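Local atomic coordinates of UPF0311 protein RPA1785 (Rhodopseudomonas palustris, PDB entry 3C5O), a protein that is of unknown function but folds as a closed, eight-stranded antiparallel beta-barrel of the DUF3237 (UPF0311) family, placed with the allene oxide cyclase-like barrels. Residues 9-14 against 150-155; 20-25 against 34-39; 47-52 against 77-82; 90-95 against 113-118. All coordinates share one frame; numbering follows the deposited sequence. Where two conformers were deposited one is given.

From the N terminus, strand 9-27 runs through 9-14 and then 20-25. It turns back at once into strand 32-45, so contact 2 closes a short hairpin. Contact 3 follows in series, joining strands 48-62 and 68-78 where the chain turns into strand 83-93. Contact 4 then pairs strand 83-93 with 114-122 across an excursion holding helix 96-103. Contact 1 encloses all three: segment 150-155 returns to 9-14, joining last strand to first and closing the barrel. Phe-13 of contact 1 packs on Ile-48 of contact 3, and Ile-38 of contact 2 on Val-52 of contact 3. Arg-34 and Arg-92 bring like charges close between contacts 2 and 4.

Contact 1: 9-14 against 150-155; sequences TKYVFT and DVHQVL
Two residues of one strand, Val-12 and Phe-13, share the single partner Val-151 on the other: a classic beta bulge, which shifts the antiparallel pairing by one residue. Val-151 O takes a nearly straight bond from Val-12 N (2.9 Å, 174° at the hydrogen) and a weak one from Phe-13 N (3.4 Å), while Val-151 N donates to Phe-13 O. Ahead of the bulge, Lys-10 and Gln-153 exchange a pair of backbone bonds, and their extended side chains run side by side. The Phe-13 ring lies alongside Val-151, whose CB sits over the ring face, 4.2 Å from the centroid. These segments are the first and last strands of the sheet, so the bulge lies in the seam that closes the beta-barrel. On the face carrying Tyr-11, His-152, Thr-14 and Asp-150, the edge of the tyrosine points at the face of the imidazole in an offset edge-to-face pair, with planes 66° apart. Anti to the backbone N (chi1 166°), Tyr-11 CG leads off on the Thr-14 side, and CD1 comes 3.5 Å from Val-151 O. Farther along, Thr-14 OG1 donates to Asp-150 OD1 (2.7 Å), nearly along the carboxylate C-O bond. Toward the other end a water joins Thr-9 OG1 to His-152 ND1, 2.7 Å from that nitrogen. Pro-5 of the second subunit packs on Tyr-11 and Asp-150, and Thr-6 of that subunit on His-152.

Contact 2: 20-25 against 34-39; sequences GDVTSA and RIIPIL
Arg-34 reaches past Val-22 all the way from its root to its guanidinium. Its CB lies 3.8 Å from Thr-23 O and also meets Val-22 CG1. CG and CD then swing wide of the valine, 4.3 Å and 4.8 Å from Val-22 CG1, until the bend at chi3 (-80°) brings NE back to 4.1 Å from the same methyl. At the tip, NH2 is 3.8 Å from Val-22 CG2, and this methyl covers one face of the guanidinium. Ile-36 CD1 stands over the same face, also off-centre. Val-22 CG2 and Ile-36 CD1 are modelled 3.4 Å apart, a close fit that may partly reflect how the isoleucine end was placed. NH1 is held by Gln-60 OE1 of the next strand.

Beneath these side chains runs the beta hairpin of strands 9-27 and 32-45. Thr-23 and Ile-35 trade two backbone bonds, the one from Thr-23 N to Ile-35 O almost straight at 176°. Pro-37 has no N-H to give, and its CD lies 3.1 Å from Asp-21 O; pairing resumes where Gly-20 N donates to Pro-37 O (2.7 Å). Phe-55 of the third subunit packs against Thr-23, Ile-35 and Pro-37.

A buried cation is thus sheathed on one face by hydrocarbon while Gln-60 serves its NH1, which probably fixes how the guanidinium is turned.

Contact 3: 47-52 against 77-82; sequences GISGQV and ETDDGA
Gly-50 and Thr-78 face each other as an antiparallel non-hydrogen-bonded pair, their CA atoms only 3.9 Å apart, flanked on one side by the mutual bonds of Gln-51 with Glu-77 and on the other by Asp-79 N donating to Ser-49 O (2.9 Å). The Asp-79 carboxylate lies beside Ser-49: OD2 is 4.0 Å from Ser-49 CB, and a water accepts a hydrogen bond from Ser-49 N (3.0 Å) and donates one to Asp-79 OD1 (2.8 Å). From here the chain turns away from strand 48-62 into strand 83-93 through a type I turn, Thr-78 to Gly-81. Because Thr-78 N also bonds Ala-82 O and Gly-81 has a positive phi, this is a type I turn with a G1 bulge. Thr-78 OG1, set between its own backbone N and carbonyl carbon (chi1 73°), works as a clasp within the turn. It donates to Asp-80 OD1 (2.6 Å) and accepts from Ala-82 N (3.0 Å), with a weak bond from Gly-81 N. Asp-80 OD1 also bonds Tyr-128 OH. On the same threonine, CG2 comes 4.4 Å from Ile-48 CG1, and Ile-48 in turn packs on Phe-76 and Val-43.

Contact 4: 90-95 against 113-118; sequences GIRFGP and IYFRTR
Arg-92 lays its chain across the face of Phe-115 and sets its guanidinium edge-on over that ring, the two planes 74° apart. CD comes first, in CH-pi contact 4.0 Å from the ring centroid. The chain then bends at chi3 (76°), swinging NE, and beyond it CZ stands 4.8 Å from the same centroid, close to the ring normal: a cation-pi pair. NH1 does the touching, 3.4 Å from both CZ and CE1 of Phe-115. Ile-113 CG2 meets Arg-92 CG at 3.7 Å, and Leu-102 of helix 96-103 packs on both residues.

The face carrying Ile-91 and Tyr-114 is built differently. The Tyr-114 ring presents an edge to Ile-91 CG1, which lies in the ring plane 3.9 Å from CE2. Over one ring face sits CG of Arg-116. Between these faces runs antiparallel pairing of neighbouring barrel strands: Ile-91 exchanges bonds with Arg-116, and Phe-93 N donates to Tyr-114 O (2.9 Å). At Gly-90 the backbones close to 3.8 Å, CA to CA of Thr-117, leaving no room for a side chain there.

On the Tyr-114 face, Tyr-114 OH and Arg-116 NH2 reach the second subunit and tie two barrels together: Tyr-114 OH bonds Val-154 O and Leu-135 N of that copy, and Arg-116 NH2 bonds its Leu-155 O. On the other face the Phe-115 ring should help offset the charge of buried Arg-92, which has Arg-34 and Arg-142 for neighbours.

Contact 1: 9-14 against 150-155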
loop_
_atom_site.group_PDB
_atom_site.type_symbol
_atom_site.label_atom_id
_atom_site.label_comp_id
_atom_site.label_asym_id
_atom_site.label_seq_id
_atom_site.Cartn_x
_atom_site.Cartn_y
_atom_site.Cartn_z
ATOM N N THR B 9 20.045 -0.255 17.749
ATOM C CA THR B 9 19.323 -1.451 17.349
ATOM C C THR B 9 19.851 -2.617 18.157
ATOM O O THR B 9 20.877 -2.501 18.806
ATOM C CB THR B 9 19.458 -1.779 15.830
ATOM O OG1 THR B 9 20.803 -2.166 15.530
ATOM C CG2 THR B 9 19.045 -0.602 14.980
ATOM N N LYS B 10 19.134 -3.732 18.118
ATOM C CA LYS B 10 19.523 -4.951 18.809
ATOM C C LYS B 10 19.047 -6.137 17.967
ATOM O O LYS B 10 17.879 -6.213 17.598
ATOM C CB LYS B 10 18.899 -4.971 20.214
ATOM C CG LYS B 10 18.734 -6.343 20.840
ATOM C CD LYS B 10 17.883 -6.277 22.105
ATOM C CE LYS B 10 17.287 -7.630 22.445
ATOM N NZ LYS B 10 16.051 -7.433 23.269
ATOM N N TYR B 11 19.954 -7.057 17.662
ATOM C CA TYR B 11 19.603 -8.261 16.927
ATOM C C TYR B 11 18.647 -9.085 17.753
ATOM O O TYR B 11 18.899 -9.320 18.939
ATOM C CB TYR B 11 20.851 -9.085 16.601
ATOM C CG TYR B 11 20.522 -10.487 16.145
ATOM C CD1 TYR B 11 20.084 -10.723 14.848
ATOM C CD2 TYR B 11 20.632 -11.569 17.023
ATOM C CE1 TYR B 11 19.760 -11.998 14.417
ATOM C CE2 TYR B 11 20.301 -12.851 16.616
ATOM C CZ TYR B 11 19.865 -13.056 15.307
ATOM O OH TYR B 11 19.549 -14.329 14.890
ATOM N N VAL B 12 17.539 -9.514 17.153
ATOM C CA VAL B 12 16.568 -10.313 17.891
ATOM C C VAL B 12 16.400 -11.736 17.343
ATOM O O VAL B 12 16.346 -12.681 18.111
ATOM C CB VAL B 12 15.173 -9.609 18.058
ATOM C CG1 VAL B 12 15.257 -8.485 19.067
ATOM C CG2 VAL B 12 14.641 -9.096 16.718
ATOM N N PHE B 13 16.286 -11.907 16.033
ATOM C CA PHE B 13 16.133 -13.273 15.515
ATOM C C PHE B 13 16.404 -13.351 14.049
ATOM O O PHE B 13 16.466 -12.322 13.378
ATOM C CB PHE B 13 14.740 -13.881 15.853
ATOM C CG PHE B 13 13.564 -13.024 15.445
ATOM C CD1 PHE B 13 12.925 -12.212 16.383
ATOM C CD2 PHE B 13 13.079 -13.048 14.140
ATOM C CE1 PHE B 13 11.856 -11.430 16.022
ATOM C CE2 PHE B 13 11.989 -12.263 13.768
ATOM C CZ PHE B 13 11.377 -11.455 14.713
ATOM N N THR B 14 16.558 -14.577 13.556
ATOM C CA THR B 14 16.782 -14.832 12.135
ATOM C C THR B 14 15.613 -15.617 11.511
ATOM O O THR B 14 15.132 -16.605 12.091
ATOM C CB THR B 14 18.125 -15.534 11.913
ATOM O OG1 THR B 14 19.171 -14.709 12.440
ATOM C CG2 THR B 14 18.395 -15.762 10.430
ATOM N N ASP B 150 18.434 -11.523 8.984
ATOM C CA ASP B 150 18.752 -11.250 10.368
ATOM C C ASP B 150 17.964 -10.035 10.775
ATOM O O ASP B 150 18.164 -8.948 10.225
ATOM C CB ASP B 150 20.240 -10.991 10.517
ATOM C CG ASP B 150 21.056 -12.215 10.223
ATOM O OD1 ASP B 150 20.759 -13.286 10.796
ATOM O OD2 ASP B 150 22.003 -12.109 9.419
ATOM N N VAL B 151 17.068 -10.225 11.731
ATOM C CA VAL B 151 16.095 -9.199 12.119
ATOM C C VAL B 151 16.607 -8.445 13.348
ATOM O O VAL B 151 16.999 -9.048 14.343
ATOM C CB VAL B 151 14.676 -9.814 12.398
ATOM C CG1 VAL B 151 13.669 -8.734 12.818
ATOM C CG2 VAL B 151 14.132 -10.575 11.159
ATOM N N HIS B 152 16.590 -7.123 13.262
ATOM C CA HIS B 152 17.056 -6.274 14.324
ATOM C C HIS B 152 15.922 -5.399 14.802
ATOM O O HIS B 152 15.225 -4.805 13.991
ATOM C CB HIS B 152 18.202 -5.409 13.811
ATOM C CG HIS B 152 19.332 -6.206 13.252
ATOM N ND1 HIS B 152 20.405 -6.599 14.011
ATOM C CD2 HIS B 152 19.535 -6.725 12.019
ATOM C CE1 HIS B 152 21.241 -7.300 13.270
ATOM N NE2 HIS B 152 20.735 -7.397 12.056
ATOM N N GLN B 153 15.747 -5.322 16.114
ATOM C CA GLN B 153 14.748 -4.467 16.731
ATOM C C GLN B 153 15.296 -3.049 16.781
ATOM O O GLN B 153 16.414 -2.849 17.271
ATOM C CB GLN B 153 14.498 -4.960 18.150
ATOM C CG GLN B 153 13.337 -4.313 18.848
ATOM C CD GLN B 153 13.252 -4.687 20.322
ATOM O OE1 GLN B 153 12.205 -4.533 20.956
ATOM N NE2 GLN B 153 14.358 -5.153 20.880
ATOM N N VAL B 154 14.536 -2.070 16.272
ATOM C CA VAL B 154 14.948 -0.664 16.390
ATOM C C VAL B 154 14.528 -0.118 17.745
ATOM O O VAL B 154 13.337 -0.110 18.107
ATOM C CB VAL B 154 14.391 0.254 15.293
ATOM C CG1 VAL B 154 14.756 1.729 15.586
ATOM C CG2 VAL B 154 14.907 -0.168 13.912
ATOM N N LEU B 155 15.518 0.351 18.487
ATOM C CA LEU B 155 15.275 0.919 19.781
ATOM C C LEU B 155 15.174 2.426 19.649
ATOM O O LEU B 155 14.624 3.067 20.553
ATOM C CB LEU B 155 16.386 0.520 20.755
ATOM C CG LEU B 155 16.739 -0.964 20.912
ATOM C CD1 LEU B 155 17.973 -1.089 21.808
ATOM C CD2 LEU B 155 15.584 -1.787 21.461
HETATM O O HOH W 1 21.485 -4.990 15.885
#

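Contact 2: 20-25 against 34-39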
loop_
_atom_site.group_PDB
_atom_site.type_symbol
_atom_site.label_atom_id
_atom_site.label_comp_id
_atom_site.label_asym_id
_atom_site.label_seq_id
_atom_site.Cartn_x
_atom_site.Cartn_y
_atom_site.Cartn_z
ATOM N N GLY B 20 11.050 -20.778 -3.823
ATOM C CA GLY B 20 10.860 -21.573 -5.028
ATOM C C GLY B 20 11.376 -20.928 -6.303
ATOM O O GLY B 20 12.251 -20.071 -6.275
ATOM N N ASP B 21 10.838 -21.376 -7.432
ATOM C CA ASP B 21 11.242 -20.900 -8.760
ATOM C C ASP B 21 10.654 -19.533 -9.124
ATOM O O ASP B 21 9.512 -19.224 -8.790
ATOM C CB ASP B 21 10.768 -21.898 -9.810
ATOM C CG ASP B 21 11.511 -23.229 -9.744
ATOM O OD1 ASP B 21 12.758 -23.221 -9.525
ATOM O OD2 ASP B 21 10.837 -24.279 -9.930
ATOM N N VAL B 22 11.426 -18.735 -9.846
ATOM C CA VAL B 22 10.929 -17.465 -10.356
ATOM C C VAL B 22 9.821 -17.614 -11.408
ATOM O O VAL B 22 9.978 -18.339 -12.395
ATOM C CB VAL B 22 12.056 -16.623 -10.941
ATOM C CG1 VAL B 22 11.504 -15.319 -11.466
ATOM C CG2 VAL B 22 13.101 -16.356 -9.881
ATOM N N THR B 23 8.710 -16.915 -11.179
ATOM C CA THR B 23 7.721 -16.638 -12.223
ATOM C C THR B 23 7.863 -15.183 -12.618
ATOM O O THR B 23 7.864 -14.293 -11.770
ATOM C CB THR B 23 6.301 -16.832 -11.682
ATOM O OG1 THR B 23 6.095 -18.220 -11.397
ATOM C CG2 THR B 23 5.241 -16.360 -12.699
ATOM N N SER B 24 7.957 -14.919 -13.900
ATOM C CA SER B 24 8.150 -13.568 -14.354
ATOM C C SER B 24 6.943 -13.131 -15.187
ATOM O O SER B 24 6.570 -13.812 -16.142
ATOM C CB SER B 24 9.447 -13.484 -15.151
ATOM O OG SER B 24 9.571 -12.226 -15.756
ATOM N N ALA B 25 6.335 -12.011 -14.796
ATOM C CA ALA B 25 5.198 -11.404 -15.517
ATOM C C ALA B 25 5.683 -10.539 -16.687
ATOM O O ALA B 25 4.972 -10.358 -17.694
ATOM C CB ALA B 25 4.354 -10.587 -14.553
ATOM N N ARG B 34 8.382 -9.920 -11.042
ATOM C CA ARG B 34 8.767 -11.308 -10.883
ATOM C C ARG B 34 8.244 -11.790 -9.528
ATOM O O ARG B 34 8.078 -10.986 -8.594
ATOM C CB ARG B 34 10.286 -11.456 -11.015
ATOM C CG ARG B 34 11.023 -11.396 -9.729
ATOM C CD ARG B 34 12.439 -10.900 -9.885
ATOM N NE ARG B 34 13.393 -11.897 -10.364
ATOM C CZ ARG B 34 14.419 -12.360 -9.648
ATOM N NH1 ARG B 34 14.629 -11.944 -8.393
ATOM N NH2 ARG B 34 15.234 -13.256 -10.194
ATOM N N ILE B 35 7.901 -13.072 -9.432
ATOM C CA ILE B 35 7.318 -13.601 -8.196
ATOM C C ILE B 35 8.024 -14.883 -7.773
ATOM O O ILE B 35 8.224 -15.792 -8.591
ATOM C CB ILE B 35 5.810 -13.847 -8.305
ATOM C CG1 ILE B 35 5.099 -12.601 -8.820
ATOM C CG2 ILE B 35 5.248 -14.215 -6.932
ATOM C CD1 ILE B 35 3.809 -12.875 -9.513
ATOM N N ILE B 36 8.402 -14.932 -6.499
ATOM C CA ILE B 36 9.194 -16.022 -5.945
ATOM C C ILE B 36 8.448 -16.659 -4.778
ATOM O O ILE B 36 8.338 -16.059 -3.718
ATOM C CB ILE B 36 10.577 -15.529 -5.457
ATOM C CG1 ILE B 36 11.303 -14.783 -6.583
ATOM C CG2 ILE B 36 11.396 -16.696 -4.928
ATOM C CD1 ILE B 36 12.712 -15.145 -6.731
ATOM N N PRO B 37 7.935 -17.880 -4.967
ATOM C CA PRO B 37 7.137 -18.538 -3.945
ATOM C C PRO B 37 7.950 -18.864 -2.692
ATOM O O PRO B 37 9.109 -19.234 -2.789
ATOM C CB PRO B 37 6.704 -19.827 -4.634
ATOM C CG PRO B 37 6.825 -19.532 -6.081
ATOM C CD PRO B 37 8.061 -18.727 -6.153
ATOM N N ILE B 38 7.314 -18.733 -1.532
ATOM C CA ILE B 38 7.904 -19.083 -0.261
ATOM C C ILE B 38 7.393 -20.481 0.121
ATOM O O ILE B 38 6.175 -20.701 0.211
ATOM C CB ILE B 38 7.567 -18.006 0.790
ATOM C CG1 ILE B 38 8.412 -16.750 0.494
ATOM C CG2 ILE B 38 7.824 -18.549 2.232
ATOM C CD1 ILE B 38 7.905 -15.500 1.162
ATOM N N LEU B 39 8.327 -21.419 0.308
ATOM C CA LEU B 39 8.016 -22.846 0.461
ATOM C C LEU B 39 8.010 -23.352 1.896
ATOM O O LEU B 39 7.466 -24.411 2.165
ATOM C CB LEU B 39 8.991 -23.698 -0.366
ATOM C CG LEU B 39 9.049 -23.400 -1.867
ATOM C CD1 LEU B 39 10.064 -24.291 -2.584
ATOM C CD2 LEU B 39 7.672 -23.541 -2.486
#

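Contact 3: 47-52 against 77-82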
loop_
_atom_site.group_PDB
_atom_site.type_symbol
_atom_site.label_atom_id
_atom_site.label_comp_id
_atom_site.label_asym_id
_atom_site.label_seq_id
_atom_site.Cartn_x
_atom_site.Cartn_y
_atom_site.Cartn_z
ATOM N N GLY B 47 14.128 -16.957 22.776
ATOM C CA GLY B 47 12.695 -16.861 23.089
ATOM C C GLY B 47 11.804 -16.693 21.875
ATOM O O GLY B 47 10.709 -16.115 21.958
ATOM N N ILE B 48 12.283 -17.180 20.736
ATOM C CA ILE B 48 11.425 -17.332 19.558
ATOM C C ILE B 48 11.932 -18.465 18.681
ATOM O O ILE B 48 13.099 -18.495 18.311
ATOM C CB ILE B 48 11.223 -16.002 18.791
ATOM C CG1 ILE B 48 10.192 -16.169 17.669
ATOM C CG2 ILE B 48 12.560 -15.420 18.353
ATOM C CD1 ILE B 48 9.637 -14.856 17.153
ATOM N N SER B 49 11.054 -19.425 18.411
ATOM C CA SER B 49 11.385 -20.558 17.572
ATOM C C SER B 49 10.167 -20.939 16.756
ATOM O O SER B 49 9.148 -21.354 17.306
ATOM C CB SER B 49 11.861 -21.737 18.407
ATOM O OG SER B 49 11.823 -22.918 17.634
ATOM N N GLY B 50 10.273 -20.795 15.445
ATOM C CA GLY B 50 9.118 -20.960 14.596
ATOM C C GLY B 50 9.402 -21.648 13.291
ATOM O O GLY B 50 10.541 -21.894 12.932
ATOM N N GLN B 51 8.339 -21.970 12.579
ATOM C CA GLN B 51 8.436 -22.613 11.293
ATOM C C GLN B 51 7.708 -21.673 10.329
ATOM O O GLN B 51 6.601 -21.224 10.634
ATOM C CB GLN B 51 7.733 -23.972 11.387
ATOM C CG GLN B 51 8.406 -25.161 10.685
ATOM C CD GLN B 51 9.841 -25.442 11.147
ATOM O OE1 GLN B 51 10.201 -25.266 12.318
ATOM N NE2 GLN B 51 10.667 -25.879 10.207
ATOM N N VAL B 52 8.336 -21.336 9.198
ATOM C CA VAL B 52 7.700 -20.502 8.177
ATOM C C VAL B 52 6.697 -21.415 7.510
ATOM O O VAL B 52 7.029 -22.575 7.196
ATOM C CB VAL B 52 8.694 -19.922 7.130
ATOM C CG1 VAL B 52 7.923 -19.244 5.960
ATOM C CG2 VAL B 52 9.661 -18.938 7.774
ATOM N N GLU B 77 4.607 -19.807 12.288
ATOM C CA GLU B 77 4.023 -20.276 13.519
ATOM C C GLU B 77 5.101 -20.700 14.531
ATOM O O GLU B 77 5.975 -21.514 14.220
ATOM C CB GLU B 77 3.071 -21.438 13.248
ATOM C CG GLU B 77 2.292 -21.830 14.477
ATOM C CD GLU B 77 1.250 -22.907 14.217
ATOM O OE1 GLU B 77 1.375 -23.635 13.196
ATOM O OE2 GLU B 77 0.306 -23.029 15.054
ATOM N N THR B 78 5.009 -20.174 15.750
ATOM C CA THR B 78 5.951 -20.530 16.799
ATOM C C THR B 78 5.630 -21.853 17.510
ATOM O O THR B 78 4.497 -22.383 17.420
ATOM C CB THR B 78 6.058 -19.443 17.841
ATOM O OG1 THR B 78 4.863 -19.431 18.636
ATOM C CG2 THR B 78 6.293 -18.098 17.182
ATOM N N ASP B 79 6.631 -22.372 18.227
ATOM C CA ASP B 79 6.501 -23.653 18.903
ATOM C C ASP B 79 5.438 -23.622 20.014
ATOM O O ASP B 79 4.932 -24.669 20.432
ATOM C CB ASP B 79 7.874 -24.186 19.413
ATOM C CG ASP B 79 8.604 -23.216 20.374
ATOM O OD1 ASP B 79 8.238 -22.023 20.456
ATOM O OD2 ASP B 79 9.574 -23.654 21.045
ATOM N N ASP B 80 5.103 -22.418 20.472
ATOM C CA ASP B 80 4.182 -22.236 21.595
ATOM C C ASP B 80 2.846 -21.660 21.108
ATOM O O ASP B 80 1.986 -21.297 21.905
ATOM C CB ASP B 80 4.822 -21.413 22.746
ATOM C CG ASP B 80 5.182 -19.965 22.342
ATOM O OD1 ASP B 80 5.428 -19.680 21.149
ATOM O OD2 ASP B 80 5.239 -19.101 23.234
ATOM N N GLY B 81 2.682 -21.565 19.790
ATOM C CA GLY B 81 1.340 -21.482 19.225
ATOM C C GLY B 81 0.897 -20.175 18.612
ATOM O O GLY B 81 -0.289 -20.018 18.273
ATOM N N ALA B 82 1.829 -19.243 18.467
ATOM C CA ALA B 82 1.559 -17.986 17.782
ATOM C C ALA B 82 1.632 -18.161 16.270
ATOM O O ALA B 82 2.502 -18.873 15.759
ATOM C CB ALA B 82 2.549 -16.938 18.205
HETATM O O HOH W 2 9.003 -19.304 20.623
#

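Contact 4: 90-95 against 113-118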
loop_
_atom_site.group_PDB
_atom_site.type_symbol
_atom_site.label_atom_id
_atom_site.label_comp_id
_atom_site.label_asym_id
_atom_site.label_seq_id
_atom_site.Cartn_x
_atom_site.Cartn_y
_atom_site.Cartn_z
ATOM N N GLY B 90 11.741 -4.239 1.120
ATOM C CA GLY B 90 13.045 -3.657 1.062
ATOM C C GLY B 90 13.668 -3.592 -0.299
ATOM O O GLY B 90 12.981 -3.460 -1.322
ATOM N N ILE B 91 14.994 -3.642 -0.298
ATOM C CA ILE B 91 15.749 -3.560 -1.530
ATOM C C ILE B 91 16.959 -4.480 -1.526
ATOM O O ILE B 91 17.521 -4.801 -0.490
ATOM C CB ILE B 91 16.151 -2.083 -1.909
ATOM C CG1 ILE B 91 16.974 -1.405 -0.842
ATOM C CG2 ILE B 91 14.920 -1.195 -2.159
ATOM C CD1 ILE B 91 17.583 -0.115 -1.333
ATOM N N ARG B 92 17.312 -4.946 -2.713
ATOM C CA ARG B 92 18.584 -5.590 -2.913
ATOM C C ARG B 92 19.279 -4.927 -4.093
ATOM O O ARG B 92 18.695 -4.763 -5.171
ATOM C CB ARG B 92 18.404 -7.075 -3.136
ATOM C CG ARG B 92 19.715 -7.763 -3.413
ATOM C CD ARG B 92 19.575 -9.228 -3.186
ATOM N NE ARG B 92 18.851 -9.868 -4.276
ATOM C CZ ARG B 92 17.724 -10.557 -4.143
ATOM N NH1 ARG B 92 17.142 -10.712 -2.957
ATOM N NH2 ARG B 92 17.184 -11.108 -5.215
ATOM N N PHE B 93 20.532 -4.540 -3.874
ATOM C CA PHE B 93 21.336 -3.838 -4.866
ATOM C C PHE B 93 22.793 -4.288 -4.688
ATOM O O PHE B 93 23.090 -5.093 -3.806
ATOM C CB PHE B 93 21.172 -2.316 -4.694
ATOM C CG PHE B 93 21.589 -1.492 -5.910
ATOM C CD1 PHE B 93 22.210 -0.254 -5.741
ATOM C CD2 PHE B 93 21.336 -1.940 -7.213
ATOM C CE1 PHE B 93 22.584 0.513 -6.839
ATOM C CE2 PHE B 93 21.714 -1.173 -8.332
ATOM C CZ PHE B 93 22.334 0.058 -8.142
ATOM N N GLY B 94 23.676 -3.787 -5.532
ATOM C CA GLY B 94 25.090 -4.151 -5.521
ATOM C C GLY B 94 25.699 -3.945 -6.910
ATOM O O GLY B 94 25.017 -3.478 -7.818
ATOM N N PRO B 95 26.991 -4.273 -7.086
ATOM C CA PRO B 95 27.598 -4.305 -8.444
ATOM C C PRO B 95 26.793 -5.178 -9.423
ATOM O O PRO B 95 26.387 -6.281 -9.051
ATOM C CB PRO B 95 28.967 -4.933 -8.196
ATOM C CG PRO B 95 29.285 -4.613 -6.771
ATOM C CD PRO B 95 27.962 -4.615 -6.033
ATOM N N ILE B 113 26.790 -7.562 -1.165
ATOM C CA ILE B 113 25.455 -7.249 -1.625
ATOM C C ILE B 113 24.726 -6.459 -0.556
ATOM O O ILE B 113 24.687 -6.868 0.608
ATOM C CB ILE B 113 24.661 -8.529 -2.000
ATOM C CG1 ILE B 113 25.355 -9.310 -3.134
ATOM C CG2 ILE B 113 23.210 -8.194 -2.368
ATOM C CD1 ILE B 113 25.578 -8.541 -4.417
ATOM N N TYR B 114 24.177 -5.310 -0.953
ATOM C CA TYR B 114 23.326 -4.525 -0.075
ATOM C C TYR B 114 21.955 -5.159 -0.098
ATOM O O TYR B 114 21.299 -5.185 -1.141
ATOM C CB TYR B 114 23.261 -3.058 -0.531
ATOM C CG TYR B 114 22.479 -2.186 0.437
ATOM C CD1 TYR B 114 23.108 -1.601 1.540
ATOM C CD2 TYR B 114 21.109 -1.942 0.244
ATOM C CE1 TYR B 114 22.392 -0.799 2.431
ATOM C CE2 TYR B 114 20.389 -1.147 1.119
ATOM C CZ TYR B 114 21.030 -0.587 2.211
ATOM O OH TYR B 114 20.321 0.198 3.070
ATOM N N PHE B 115 21.515 -5.692 1.037
ATOM C CA PHE B 115 20.253 -6.398 1.085
ATOM C C PHE B 115 19.562 -6.161 2.415
ATOM O O PHE B 115 19.800 -6.898 3.395
ATOM C CB PHE B 115 20.482 -7.884 0.785
ATOM C CG PHE B 115 19.228 -8.695 0.636
ATOM C CD1 PHE B 115 19.312 -10.073 0.447
ATOM C CD2 PHE B 115 17.968 -8.108 0.715
ATOM C CE1 PHE B 115 18.164 -10.865 0.325
ATOM C CE2 PHE B 115 16.785 -8.898 0.603
ATOM C CZ PHE B 115 16.888 -10.282 0.408
ATOM N N ARG B 116 18.705 -5.133 2.435
ATOM C CA ARG B 116 18.103 -4.622 3.652
ATOM C C ARG B 116 16.611 -4.420 3.457
ATOM O O ARG B 116 16.147 -4.013 2.371
ATOM C CB ARG B 116 18.769 -3.316 4.130
ATOM C CG ARG B 116 20.338 -3.299 4.079
ATOM C CD ARG B 116 21.067 -4.017 5.247
ATOM N NE ARG B 116 22.532 -3.876 5.092
ATOM C CZ ARG B 116 23.308 -4.706 4.389
ATOM N NH1 ARG B 116 22.795 -5.764 3.812
ATOM N NH2 ARG B 116 24.618 -4.511 4.287
ATOM N N THR B 117 15.863 -4.711 4.519
ATOM C CA THR B 117 14.423 -4.692 4.462
ATOM C C THR B 117 13.837 -4.150 5.754
ATOM O O THR B 117 14.537 -4.000 6.767
ATOM C CB THR B 117 13.843 -6.120 4.316
ATOM O OG1 THR B 117 13.906 -6.768 5.588
ATOM C CG2 THR B 117 14.601 -6.953 3.319
ATOM N N ARG B 118 12.537 -3.872 5.722
ATOM C CA ARG B 118 11.811 -3.549 6.951
ATOM C C ARG B 118 10.733 -4.606 7.128
ATOM O O ARG B 118 9.741 -4.576 6.422
ATOM C CB ARG B 118 11.180 -2.171 6.883
ATOM C CG ARG B 118 10.557 -1.794 8.202
ATOM C CD ARG B 118 9.262 -1.051 8.025
ATOM N NE ARG B 118 8.420 -1.264 9.195
ATOM C CZ ARG B 118 7.287 -0.621 9.434
ATOM N NH1 ARG B 118 6.856 0.322 8.601
ATOM N NH2 ARG B 118 6.604 -0.898 10.533
#